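PDB 1F2E: glutathione S-transferase from Sphingomonas paucimobilis, which probably catalyses the conjugation of glutathione to electrophilic substrates, working as a dimer that binds the peptide in a pocket of each subunit. Local coordinates for residues 99-102 / 103-107; 126-129 / 130-134; 183-186 / 187-190. All coordinates share one frame; numbering follows the deposited sequence.

Contact 1: residues 99-102 / 103-107. With GSH (glutathione), chain F; GSH (glutathione), chain E.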
ATOM      1  N   SER A  99       1.069   4.822  -0.703  1.00 14.46           N
ATOM      2  CA  SER A  99       0.508   3.597  -1.246  1.00 16.61           C
ATOM      3  C   SER A  99       1.275   3.105  -2.474  1.00 16.96           C
ATOM      4  O   SER A  99       1.512   1.901  -2.628  1.00 16.31           O
ATOM      5  CB  SER A  99      -0.960   3.819  -1.604  1.00 18.01           C
ATOM      6  OG  SER A  99      -1.449   2.728  -2.348  1.00 25.39           O
ATOM      7  N   PHE A 100       1.662   4.029  -3.346  1.00 17.00           N
ATOM      8  CA  PHE A 100       2.401   3.653  -4.545  1.00 18.33           C
ATOM      9  C   PHE A 100       3.765   3.095  -4.154  1.00 18.36           C
ATOM     10  O   PHE A 100       4.198   2.059  -4.658  1.00 18.67           O
ATOM     11  CB  PHE A 100       2.599   4.863  -5.458  1.00 17.89           C
ATOM     12  CG  PHE A 100       3.537   4.602  -6.602  1.00 17.90           C
ATOM     13  CD1 PHE A 100       3.089   3.958  -7.754  1.00 19.06           C
ATOM     14  CD2 PHE A 100       4.874   4.969  -6.515  1.00 18.17           C
ATOM     15  CE1 PHE A 100       3.964   3.680  -8.806  1.00 19.54           C
ATOM     16  CE2 PHE A 100       5.764   4.696  -7.561  1.00 19.27           C
ATOM     17  CZ  PHE A 100       5.308   4.052  -8.708  1.00 18.65           C
ATOM     18  N   LEU A 101       4.428   3.807  -3.247  1.00 17.76           N
ATOM     19  CA  LEU A 101       5.746   3.446  -2.749  1.00 18.01           C
ATOM     20  C   LEU A 101       5.729   2.065  -2.084  1.00 18.79           C
ATOM     21  O   LEU A 101       6.625   1.247  -2.301  1.00 17.07           O
ATOM     22  CB  LEU A 101       6.210   4.515  -1.748  1.00 18.78           C
ATOM     23  CG  LEU A 101       7.329   5.521  -2.075  1.00 20.71           C
ATOM     24  CD1 LEU A 101       7.467   5.763  -3.559  1.00 20.93           C
ATOM     25  CD2 LEU A 101       7.044   6.817  -1.337  1.00 19.84           C
ATOM     26  N   GLY A 102       4.703   1.804  -1.278  1.00 18.48           N
ATOM     27  CA  GLY A 102       4.623   0.519  -0.604  1.00 17.81           C
ATOM     28  C   GLY A 102       4.143  -0.646  -1.457  1.00 18.19           C
ATOM     29  O   GLY A 102       4.647  -1.763  -1.323  1.00 16.71           O
ATOM     30  N   SER A 103       3.181  -0.393  -2.340  1.00 15.93           N
ATOM     31  CA  SER A 103       2.623  -1.447  -3.183  1.00 18.64           C
ATOM     32  C   SER A 103       3.315  -1.696  -4.517  1.00 19.16           C
ATOM     33  O   SER A 103       3.317  -2.828  -5.003  1.00 19.47           O
ATOM     34  CB  SER A 103       1.143  -1.172  -3.442  1.00 19.65           C
ATOM     35  OG  SER A 103       0.431  -1.175  -2.216  1.00 27.83           O
ATOM     36  N   GLU A 104       3.891  -0.656  -5.115  1.00 18.19           N
ATOM     37  CA  GLU A 104       4.562  -0.811  -6.406  1.00 18.11           C
ATOM     38  C   GLU A 104       6.093  -0.783  -6.328  1.00 17.77           C
ATOM     39  O   GLU A 104       6.768  -1.775  -6.624  1.00 16.14           O
ATOM     40  CB  GLU A 104       4.094   0.282  -7.373  1.00 16.84           C
ATOM     41  CG  GLU A 104       2.576   0.416  -7.486  1.00 19.23           C
ATOM     42  CD  GLU A 104       1.911  -0.778  -8.157  1.00 19.18           C
ATOM     43  OE1 GLU A 104       0.666  -0.807  -8.219  1.00 19.87           O
ATOM     44  OE2 GLU A 104       2.627  -1.685  -8.629  1.00 20.52           O
ATOM     45  N   PHE A 105       6.645   0.355  -5.925  1.00 15.83           N
ATOM     46  CA  PHE A 105       8.090   0.487  -5.862  1.00 14.59           C
ATOM     47  C   PHE A 105       8.781  -0.518  -4.942  1.00 15.13           C
ATOM     48  O   PHE A 105       9.662  -1.261  -5.381  1.00 14.32           O
ATOM     49  CB  PHE A 105       8.465   1.911  -5.460  1.00 11.40           C
ATOM     50  CG  PHE A 105       9.880   2.278  -5.788  1.00 13.17           C
ATOM     51  CD1 PHE A 105      10.473   1.828  -6.967  1.00 14.31           C
ATOM     52  CD2 PHE A 105      10.617   3.091  -4.938  1.00 11.76           C
ATOM     53  CE1 PHE A 105      11.781   2.186  -7.292  1.00 10.67           C
ATOM     54  CE2 PHE A 105      11.922   3.454  -5.256  1.00 11.31           C
ATOM     55  CZ  PHE A 105      12.504   3.001  -6.434  1.00 11.80           C
ATOM     56  N   HIS A 106       8.391  -0.537  -3.670  1.00 15.29           N
ATOM     57  CA  HIS A 106       8.996  -1.446  -2.701  1.00 14.93           C
ATOM     58  C   HIS A 106       8.892  -2.896  -3.164  1.00 16.92           C
ATOM     59  O   HIS A 106       9.853  -3.663  -3.065  1.00 16.90           O
ATOM     60  CB  HIS A 106       8.318  -1.276  -1.333  1.00 17.12           C
ATOM     61  CG  HIS A 106       8.926  -2.097  -0.237  1.00 19.79           C
ATOM     62  ND1 HIS A 106       8.547  -1.968   1.084  1.00 22.31           N
ATOM     63  CD2 HIS A 106       9.858  -3.080  -0.265  1.00 18.40           C
ATOM     64  CE1 HIS A 106       9.216  -2.836   1.820  1.00 20.67           C
ATOM     65  NE2 HIS A 106      10.018  -3.524   1.026  1.00 19.60           N
ATOM     66  N   LYS A 107       7.729  -3.266  -3.688  1.00 15.82           N
ATOM     67  CA  LYS A 107       7.514  -4.632  -4.139  1.00 17.26           C
ATOM     68  C   LYS A 107       8.338  -5.047  -5.348  1.00 18.86           C
ATOM     69  O   LYS A 107       8.634  -6.232  -5.515  1.00 18.78           O
ATOM     70  CB  LYS A 107       6.022  -4.865  -4.388  1.00 17.59           C
ATOM     71  CG  LYS A 107       5.233  -4.905  -3.083  1.00 20.73           C
ATOM     72  CD  LYS A 107       5.873  -5.920  -2.126  1.00 23.93           C
ATOM     73  CE  LYS A 107       5.172  -5.989  -0.776  1.00 28.10           C
ATOM     74  NZ  LYS A 107       5.711  -7.101   0.067  1.00 28.15           N
TER
HETATM   75  N1  GSH F 210      -1.288  -0.240  -6.186  1.00 27.35           N
HETATM   76  CA1 GSH F 210      -2.387   0.158  -7.069  1.00 29.31           C
HETATM   77  C1  GSH F 210      -3.713   0.405  -6.272  1.00 29.81           C
HETATM   78  O11 GSH F 210      -4.734   0.782  -6.929  1.00 29.73           O
HETATM   79  O12 GSH F 210      -3.713   0.227  -5.018  1.00 29.45           O
HETATM   80  CB1 GSH F 210      -2.536  -0.992  -8.096  1.00 29.28           C
HETATM   81  CG1 GSH F 210      -3.474  -0.790  -9.297  1.00 32.00           C
HETATM   82  CD1 GSH F 210      -3.490  -2.012 -10.213  1.00 35.21           C
HETATM   83  OE1 GSH F 210      -2.699  -2.951 -10.061  1.00 33.05           O
HETATM   84  N2  GSH F 210      -4.408  -1.984 -11.183  1.00 36.07           N
HETATM   85  CA2 GSH F 210      -4.586  -3.042 -12.174  1.00 38.28           C
HETATM   86  C2  GSH F 210      -4.409  -2.473 -13.557  1.00 38.17           C
HETATM   87  O2  GSH F 210      -5.063  -1.486 -13.901  1.00 34.52           O
HETATM   88  CB2 GSH F 210      -5.989  -3.646 -12.090  1.00 38.53           C
HETATM   89  SG2 GSH F 210      -6.450  -4.364 -10.510  1.00 41.64           S
HETATM   90  N3  GSH F 210      -3.527  -3.082 -14.352  1.00 40.11           N
HETATM   91  CA3 GSH F 210      -3.273  -2.602 -15.714  1.00 43.03           C
HETATM   92  C3  GSH F 210      -3.215  -3.731 -16.699  1.00 45.29           C
HETATM   93  O31 GSH F 210      -2.889  -3.434 -17.886  1.00 46.69           O
HETATM   94  O32 GSH F 210      -3.495  -4.898 -16.290  1.00 45.67           O
HETATM   95  N1  GSH E 210       3.950  -4.065   3.073  1.00 21.92           N
HETATM   96  CA1 GSH E 210       4.725  -4.020   4.312  1.00 23.38           C
HETATM   97  C1  GSH E 210       4.925  -2.555   4.825  1.00 22.68           C
HETATM   98  O11 GSH E 210       4.446  -1.602   4.147  1.00 22.93           O
HETATM   99  O12 GSH E 210       5.559  -2.393   5.913  1.00 25.61           O
HETATM  100  CB1 GSH E 210       6.063  -4.725   3.991  1.00 21.68           C
HETATM  101  CG1 GSH E 210       7.078  -4.962   5.129  1.00 25.87           C
HETATM  102  CD1 GSH E 210       8.323  -5.691   4.626  1.00 26.76           C
HETATM  103  OE1 GSH E 210       8.473  -5.956   3.430  1.00 27.55           O
HETATM  104  N2  GSH E 210       9.219  -6.027   5.568  1.00 28.83           N
HETATM  105  CA2 GSH E 210      10.478  -6.745   5.304  1.00 32.95           C
HETATM  106  C2  GSH E 210      10.634  -7.878   6.289  1.00 31.32           C
HETATM  107  O2  GSH E 210      10.528  -7.657   7.502  1.00 30.40           O
HETATM  108  CB2 GSH E 210      11.700  -5.833   5.457  1.00 34.54           C
HETATM  109  SG2 GSH E 210      11.816  -4.453   4.321  1.00 41.21           S
HETATM  110  N3  GSH E 210      10.876  -9.090   5.784  1.00 33.11           N
HETATM  111  CA3 GSH E 210      11.030 -10.260   6.653  1.00 37.08           C
HETATM  112  C3  GSH E 210      12.284 -11.015   6.346  1.00 40.07           C
HETATM  113  O31 GSH E 210      13.119 -10.483   5.561  1.00 43.55           O
HETATM  114  O32 GSH E 210      12.423 -12.140   6.901  1.00 41.66           O
HETATM  115  O   HOH W   1      -1.823   0.186  -2.498  1.00 35.45           O
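The ring of Phe100 and the chain of Glu104 meet because their torsions steer them to one place: CG of Phe100 lies trans to its amide nitrogen (chi1 171°), which puts the ring beside its own carbonyl carbon, where Glu104 can lie across it, while Glu104 bends sharply at its second torsion (chi2 -68°). Glu104 CB consequently sits over one face of the ring in a CH-pi contact, 4.1 Å from the centroid of Phe100, and its CG comes 3.6 Å from CD1 of Phe100, the two side chains crossing almost at right angles. Beneath them helix 89-113 widens by a pi-type turn. Phe100 O accepts hydrogen bonds from Glu104 N at 2.8 Å and Phe105 N at 3.2 Å, from opposite faces of its carbonyl plane, and His106 N then reaches back five residues to Leu101 O. Past the bulge, the His106 side chain lines the subunit's own glutathione pocket, next to Cys10, with CE1 3.6 Å from OE1 of that glutathione. With only a methyl group at Phe100, as in an alanine, the aliphatic part of Glu104 is likely to lose its ring cover and its carboxylate to turn more freely. Glu104 OE1 accepts a hydrogen bond from the amino nitrogen N1 of the second subunit's glutathione at 2.9 Å, and OE2 forms a salt bridge with Lys107 of that subunit. A water 2.6 Å from both Ser99 OG and Ser103 OG donates to the carboxylate of the same glutathione; Ser99 OG also bonds Glu65 of the second subunit. Each site is thus finished by its neighbour, and the buried carboxylate, set between two amino groups, is likely to stay ionised.

Contact 2: residues 126-129 / 130-134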
ATOM      1  N   ALA A 126      14.972  -6.288 -11.901  1.00 19.64           N
ATOM      2  CA  ALA A 126      15.859  -5.163 -12.193  1.00 19.75           C
ATOM      3  C   ALA A 126      15.218  -4.226 -13.205  1.00 19.84           C
ATOM      4  O   ALA A 126      15.229  -3.007 -13.029  1.00 19.80           O
ATOM      5  CB  ALA A 126      17.203  -5.665 -12.724  1.00 20.04           C
ATOM      6  N   GLU A 127      14.655  -4.793 -14.267  1.00 19.27           N
ATOM      7  CA  GLU A 127      14.015  -3.982 -15.292  1.00 19.71           C
ATOM      8  C   GLU A 127      12.830  -3.207 -14.712  1.00 19.29           C
ATOM      9  O   GLU A 127      12.613  -2.048 -15.069  1.00 19.28           O
ATOM     10  CB  GLU A 127      13.555  -4.855 -16.460  1.00 21.94           C
ATOM     11  CG  GLU A 127      12.698  -4.110 -17.481  1.00 27.82           C
ATOM     12  CD  GLU A 127      12.360  -4.950 -18.701  1.00 30.32           C
ATOM     13  OE1 GLU A 127      12.575  -6.187 -18.663  1.00 31.65           O
ATOM     14  OE2 GLU A 127      11.875  -4.371 -19.695  1.00 30.63           O
ATOM     15  N   SER A 128      12.070  -3.841 -13.817  1.00 17.84           N
ATOM     16  CA  SER A 128      10.926  -3.175 -13.191  1.00 17.75           C
ATOM     17  C   SER A 128      11.404  -2.049 -12.259  1.00 16.75           C
ATOM     18  O   SER A 128      10.841  -0.948 -12.258  1.00 17.13           O
ATOM     19  CB  SER A 128      10.083  -4.178 -12.401  1.00 18.99           C
ATOM     20  OG  SER A 128       8.953  -3.531 -11.835  1.00 21.83           O
ATOM     21  N   VAL A 129      12.437  -2.324 -11.467  1.00 13.75           N
ATOM     22  CA  VAL A 129      12.993  -1.303 -10.583  1.00 13.35           C
ATOM     23  C   VAL A 129      13.498  -0.134 -11.428  1.00 13.03           C
ATOM     24  O   VAL A 129      13.269   1.026 -11.086  1.00 13.42           O
ATOM     25  CB  VAL A 129      14.162  -1.859  -9.714  1.00 14.49           C
ATOM     26  CG1 VAL A 129      14.813  -0.729  -8.899  1.00 12.27           C
ATOM     27  CG2 VAL A 129      13.626  -2.928  -8.765  1.00 11.77           C
ATOM     28  N   LYS A 130      14.159  -0.434 -12.543  1.00 14.00           N
ATOM     29  CA  LYS A 130      14.668   0.621 -13.416  1.00 16.61           C
ATOM     30  C   LYS A 130      13.543   1.443 -14.020  1.00 16.59           C
ATOM     31  O   LYS A 130      13.667   2.655 -14.168  1.00 18.18           O
ATOM     32  CB  LYS A 130      15.515   0.048 -14.559  1.00 16.15           C
ATOM     33  CG  LYS A 130      16.907  -0.404 -14.163  1.00 18.76           C
ATOM     34  CD  LYS A 130      17.686  -0.801 -15.399  1.00 19.32           C
ATOM     35  CE  LYS A 130      19.039  -1.361 -15.058  1.00 22.58           C
ATOM     36  NZ  LYS A 130      19.746  -1.779 -16.298  1.00 24.13           N
ATOM     37  N   ASN A 131      12.448   0.782 -14.378  1.00 17.76           N
ATOM     38  CA  ASN A 131      11.320   1.489 -14.973  1.00 19.03           C
ATOM     39  C   ASN A 131      10.696   2.457 -13.982  1.00 18.18           C
ATOM     40  O   ASN A 131      10.265   3.540 -14.360  1.00 18.80           O
ATOM     41  CB  ASN A 131      10.266   0.501 -15.475  1.00 20.92           C
ATOM     42  CG  ASN A 131       9.201   1.175 -16.322  1.00 23.32           C
ATOM     43  OD1 ASN A 131       8.225   1.711 -15.806  1.00 24.81           O
ATOM     44  ND2 ASN A 131       9.400   1.164 -17.635  1.00 24.78           N
ATOM     45  N   HIS A 132      10.638   2.071 -12.713  1.00 17.66           N
ATOM     46  CA  HIS A 132      10.074   2.961 -11.708  1.00 16.88           C
ATOM     47  C   HIS A 132      11.067   4.096 -11.470  1.00 18.08           C
ATOM     48  O   HIS A 132      10.677   5.271 -11.359  1.00 17.91           O
ATOM     49  CB  HIS A 132       9.833   2.217 -10.395  1.00 19.31           C
ATOM     50  CG  HIS A 132       8.626   1.334 -10.405  1.00 21.57           C
ATOM     51  ND1 HIS A 132       7.350   1.818 -10.604  1.00 22.96           N
ATOM     52  CD2 HIS A 132       8.495   0.003 -10.194  1.00 22.14           C
ATOM     53  CE1 HIS A 132       6.486   0.824 -10.510  1.00 25.25           C
ATOM     54  NE2 HIS A 132       7.155  -0.288 -10.261  1.00 22.82           N
ATOM     55  N   LEU A 133      12.352   3.751 -11.402  1.00 14.61           N
ATOM     56  CA  LEU A 133      13.373   4.765 -11.171  1.00 15.99           C
ATOM     57  C   LEU A 133      13.320   5.841 -12.257  1.00 16.57           C
ATOM     58  O   LEU A 133      13.364   7.028 -11.954  1.00 18.13           O
ATOM     59  CB  LEU A 133      14.772   4.128 -11.102  1.00 14.52           C
ATOM     60  CG  LEU A 133      15.069   3.353  -9.812  1.00 15.37           C
ATOM     61  CD1 LEU A 133      16.393   2.612  -9.940  1.00 16.22           C
ATOM     62  CD2 LEU A 133      15.101   4.312  -8.622  1.00 13.46           C
ATOM     63  N   ALA A 134      13.205   5.432 -13.517  1.00 16.83           N
ATOM     64  CA  ALA A 134      13.136   6.406 -14.609  1.00 17.33           C
ATOM     65  C   ALA A 134      11.929   7.339 -14.445  1.00 17.00           C
ATOM     66  O   ALA A 134      12.056   8.558 -14.596  1.00 18.44           O
ATOM     67  CB  ALA A 134      13.068   5.687 -15.963  1.00 11.18           C
TER
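Val129 and Leu133, one turn apart on helix 119-141, lie side by side and point the same way, with CG1 of Val129 3.8 Å from CD1 of Leu133. The two branches make one apolar contact. Leu133 also folds back over the turn that precedes it: its CG lies trans to its own carbonyl carbon (chi1 -74°), which sets it 3.2 Å from Val129 O, the same oxygen that takes the Leu133 amide at 2.9 Å. One residue earlier, His132 does much the same with Ser128. The imidazole CD2 comes within 3.3 Å of Ser128 O, approaching obliquely, and Ser128 OG stands 3.9 Å from that same CD2, a touch rather than a bond. On the outer flank the extended chain of Lys130 starts by running past Ala126, its CG 3.3 Å from Ala126 O, before continuing outward.

The backbone beneath is regular. Lys130 N donates to Ala126 O at 2.8 Å, and the amides of Asn131, His132 and Leu133 likewise donate to the carbonyl four residues before each, so the spacing that pairs these side chains is set by the alpha-helix itself. The next shell fixes their directions. Phe109 and Leu112 of helix 89-113 pack on Val129, Phe105 on Leu133 and Ala108 on Ser128, while Ile170 touches both Val129 and Leu133, and Tyr175 packs on Lys130 and Leu133; the His132 ring meets that of Phe100 with planes about 75° apart. The chemistry is that of an amphipathic helix: the hydrocarbon of Val129 and Leu133 is buried in the all-helical domain, whereas Glu127, Lys130 and Asn131 keep their polar groups on the exposed side.

Contact 3: residues 183-186 / 187-190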
ATOM      1  N   GLY A 183      20.603  13.218  -2.085  1.00 13.00           N
ATOM      2  CA  GLY A 183      21.760  13.881  -1.515  1.00 15.72           C
ATOM      3  C   GLY A 183      21.395  14.932  -0.481  1.00 16.22           C
ATOM      4  O   GLY A 183      22.099  15.070   0.520  1.00 16.59           O
ATOM      5  N   LYS A 184      20.313  15.678  -0.717  1.00 17.16           N
ATOM      6  CA  LYS A 184      19.875  16.703   0.234  1.00 18.09           C
ATOM      7  C   LYS A 184      19.323  16.063   1.500  1.00 17.49           C
ATOM      8  O   LYS A 184      19.691  16.452   2.611  1.00 18.49           O
ATOM      9  CB  LYS A 184      18.777  17.594  -0.354  1.00 22.50           C
ATOM     10  CG  LYS A 184      19.215  18.531  -1.456  1.00 29.24           C
ATOM     11  CD  LYS A 184      18.081  19.487  -1.847  1.00 34.45           C
ATOM     12  CE  LYS A 184      17.903  20.612  -0.834  1.00 38.47           C
ATOM     13  NZ  LYS A 184      17.615  20.120   0.548  1.00 42.84           N
ATOM     14  N   ILE A 185      18.432  15.089   1.326  1.00 16.02           N
ATOM     15  CA  ILE A 185      17.817  14.395   2.459  1.00 13.93           C
ATOM     16  C   ILE A 185      18.855  13.646   3.295  1.00 13.03           C
ATOM     17  O   ILE A 185      18.740  13.579   4.517  1.00 14.85           O
ATOM     18  CB  ILE A 185      16.738  13.401   1.983  1.00 13.27           C
ATOM     19  CG1 ILE A 185      15.650  14.158   1.217  1.00 13.58           C
ATOM     20  CG2 ILE A 185      16.131  12.664   3.186  1.00 11.55           C
ATOM     21  CD1 ILE A 185      14.701  13.271   0.453  1.00 13.13           C
ATOM     22  N   ALA A 186      19.870  13.103   2.637  1.00 12.79           N
ATOM     23  CA  ALA A 186      20.933  12.365   3.321  1.00 12.14           C
ATOM     24  C   ALA A 186      21.622  13.215   4.395  1.00 13.56           C
ATOM     25  O   ALA A 186      22.178  12.680   5.365  1.00 13.57           O
ATOM     26  CB  ALA A 186      21.971  11.895   2.301  1.00 10.68           C
ATOM     27  N   GLN A 187      21.584  14.536   4.221  1.00 12.57           N
ATOM     28  CA  GLN A 187      22.228  15.453   5.160  1.00 14.76           C
ATOM     29  C   GLN A 187      21.414  15.833   6.394  1.00 14.84           C
ATOM     30  O   GLN A 187      21.946  16.434   7.324  1.00 15.73           O
ATOM     31  CB  GLN A 187      22.621  16.745   4.448  1.00 16.91           C
ATOM     32  CG  GLN A 187      23.739  16.614   3.466  1.00 20.85           C
ATOM     33  CD  GLN A 187      23.798  17.805   2.547  1.00 22.97           C
ATOM     34  OE1 GLN A 187      23.221  17.790   1.458  1.00 23.25           O
ATOM     35  NE2 GLN A 187      24.478  18.858   2.989  1.00 24.70           N
ATOM     36  N   ARG A 188      20.131  15.516   6.408  1.00 13.63           N
ATOM     37  CA  ARG A 188      19.321  15.864   7.567  1.00 13.71           C
ATOM     38  C   ARG A 188      19.865  15.179   8.818  1.00 13.72           C
ATOM     39  O   ARG A 188      20.336  14.038   8.763  1.00 14.75           O
ATOM     40  CB  ARG A 188      17.858  15.467   7.328  1.00 11.67           C
ATOM     41  CG  ARG A 188      17.187  16.262   6.209  1.00 11.43           C
ATOM     42  CD  ARG A 188      15.753  15.770   5.981  1.00 13.62           C
ATOM     43  NE  ARG A 188      14.832  16.224   7.024  1.00 12.25           N
ATOM     44  CZ  ARG A 188      14.156  17.370   6.967  1.00 15.03           C
ATOM     45  NH1 ARG A 188      14.294  18.179   5.920  1.00 12.70           N
ATOM     46  NH2 ARG A 188      13.330  17.706   7.946  1.00 10.60           N
ATOM     47  N   PRO A 189      19.822  15.874   9.967  1.00 14.60           N
ATOM     48  CA  PRO A 189      20.322  15.305  11.227  1.00 13.21           C
ATOM     49  C   PRO A 189      19.601  14.028  11.650  1.00 12.93           C
ATOM     50  O   PRO A 189      20.221  13.095  12.160  1.00 13.59           O
ATOM     51  CB  PRO A 189      20.142  16.451  12.227  1.00 13.15           C
ATOM     52  CG  PRO A 189      18.997  17.241  11.640  1.00 15.59           C
ATOM     53  CD  PRO A 189      19.324  17.246  10.167  1.00 12.10           C
ATOM     54  N   ALA A 190      18.295  13.973  11.423  1.00 12.55           N
ATOM     55  CA  ALA A 190      17.525  12.794  11.792  1.00 11.47           C
ATOM     56  C   ALA A 190      17.939  11.582  10.948  1.00 11.21           C
ATOM     57  O   ALA A 190      18.000  10.464  11.446  1.00 11.31           O
ATOM     58  CB  ALA A 190      16.025  13.073  11.622  1.00 10.52           C
TER
HETATM   59  O   HOH W   2      22.998  13.345   7.925  1.00 21.21           O
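A single water spans the corner between Ala186 and Arg188, donating to Ala186 O at 2.8 Å and to Arg188 O at 2.9 Å. It ties together two carbonyls at the bend where helix 176-185 gives way to helix 189-198. Inside the bend the chain makes a type I beta turn from Ile185 to Arg188, closed by Arg188 N donating to Ile185 O at 3.0 Å. One residue earlier Gln187 N donates to Lys184 O at 3.1 Å. Both bonds span three residues, and in both the donor stands well above the carbonyl plane, 57° out of it at Ile185 O, an approach quite unlike the more nearly in-line bonds of a regular alpha-helix.

Arg188 uses its side chain to cover the turn it closes. Its CB and CG each pass 3.5 Å from Ile185 O, and its CD comes to 4.2 Å from CG2 of Ile185, a loose approach. A bend at the third torsion (chi3 75°) then swings the guanidinium onward, where NE makes a salt bridge to Glu20 of helix 12-21 and the group takes part in a cation-pi contact with Phe151. Ile185 meanwhile packs on Tyr159 of helix 153-161. The two positive ends, NZ of Lys184 and NH1 of Arg188, stay 6.6 Å apart, not in contact.

Arg188 occupies the N-cap position of the second helix, with Pro189 following at its first turn. The carboxylate of Glu20 is likely to balance the charge of the guanidinium, while their salt bridge joins the corner to helix 12-21 of the N-terminal domain.

The three contacts follow one another along the chain, all in the C-terminal helical domain of the glutathione S-transferase fold. Contacts 1 and 2 lie on the successive helices 89-113 and 119-141, with centres about 12 Å apart, and they touch: Phe105 CD1 packs 3.5 Å from His132 CB. The inward face of helix 119-141 therefore packs directly on the helix that serves the glutathione sites and the dimer interface. Contact 3 sits apart, its centre about 22 Å from that of contact 1 and about 24 Å from that of contact 2. Contacts 1 and 3 lie on opposite sides of the chain's centre, separating the ligand-facing part of the domain from a surface corner.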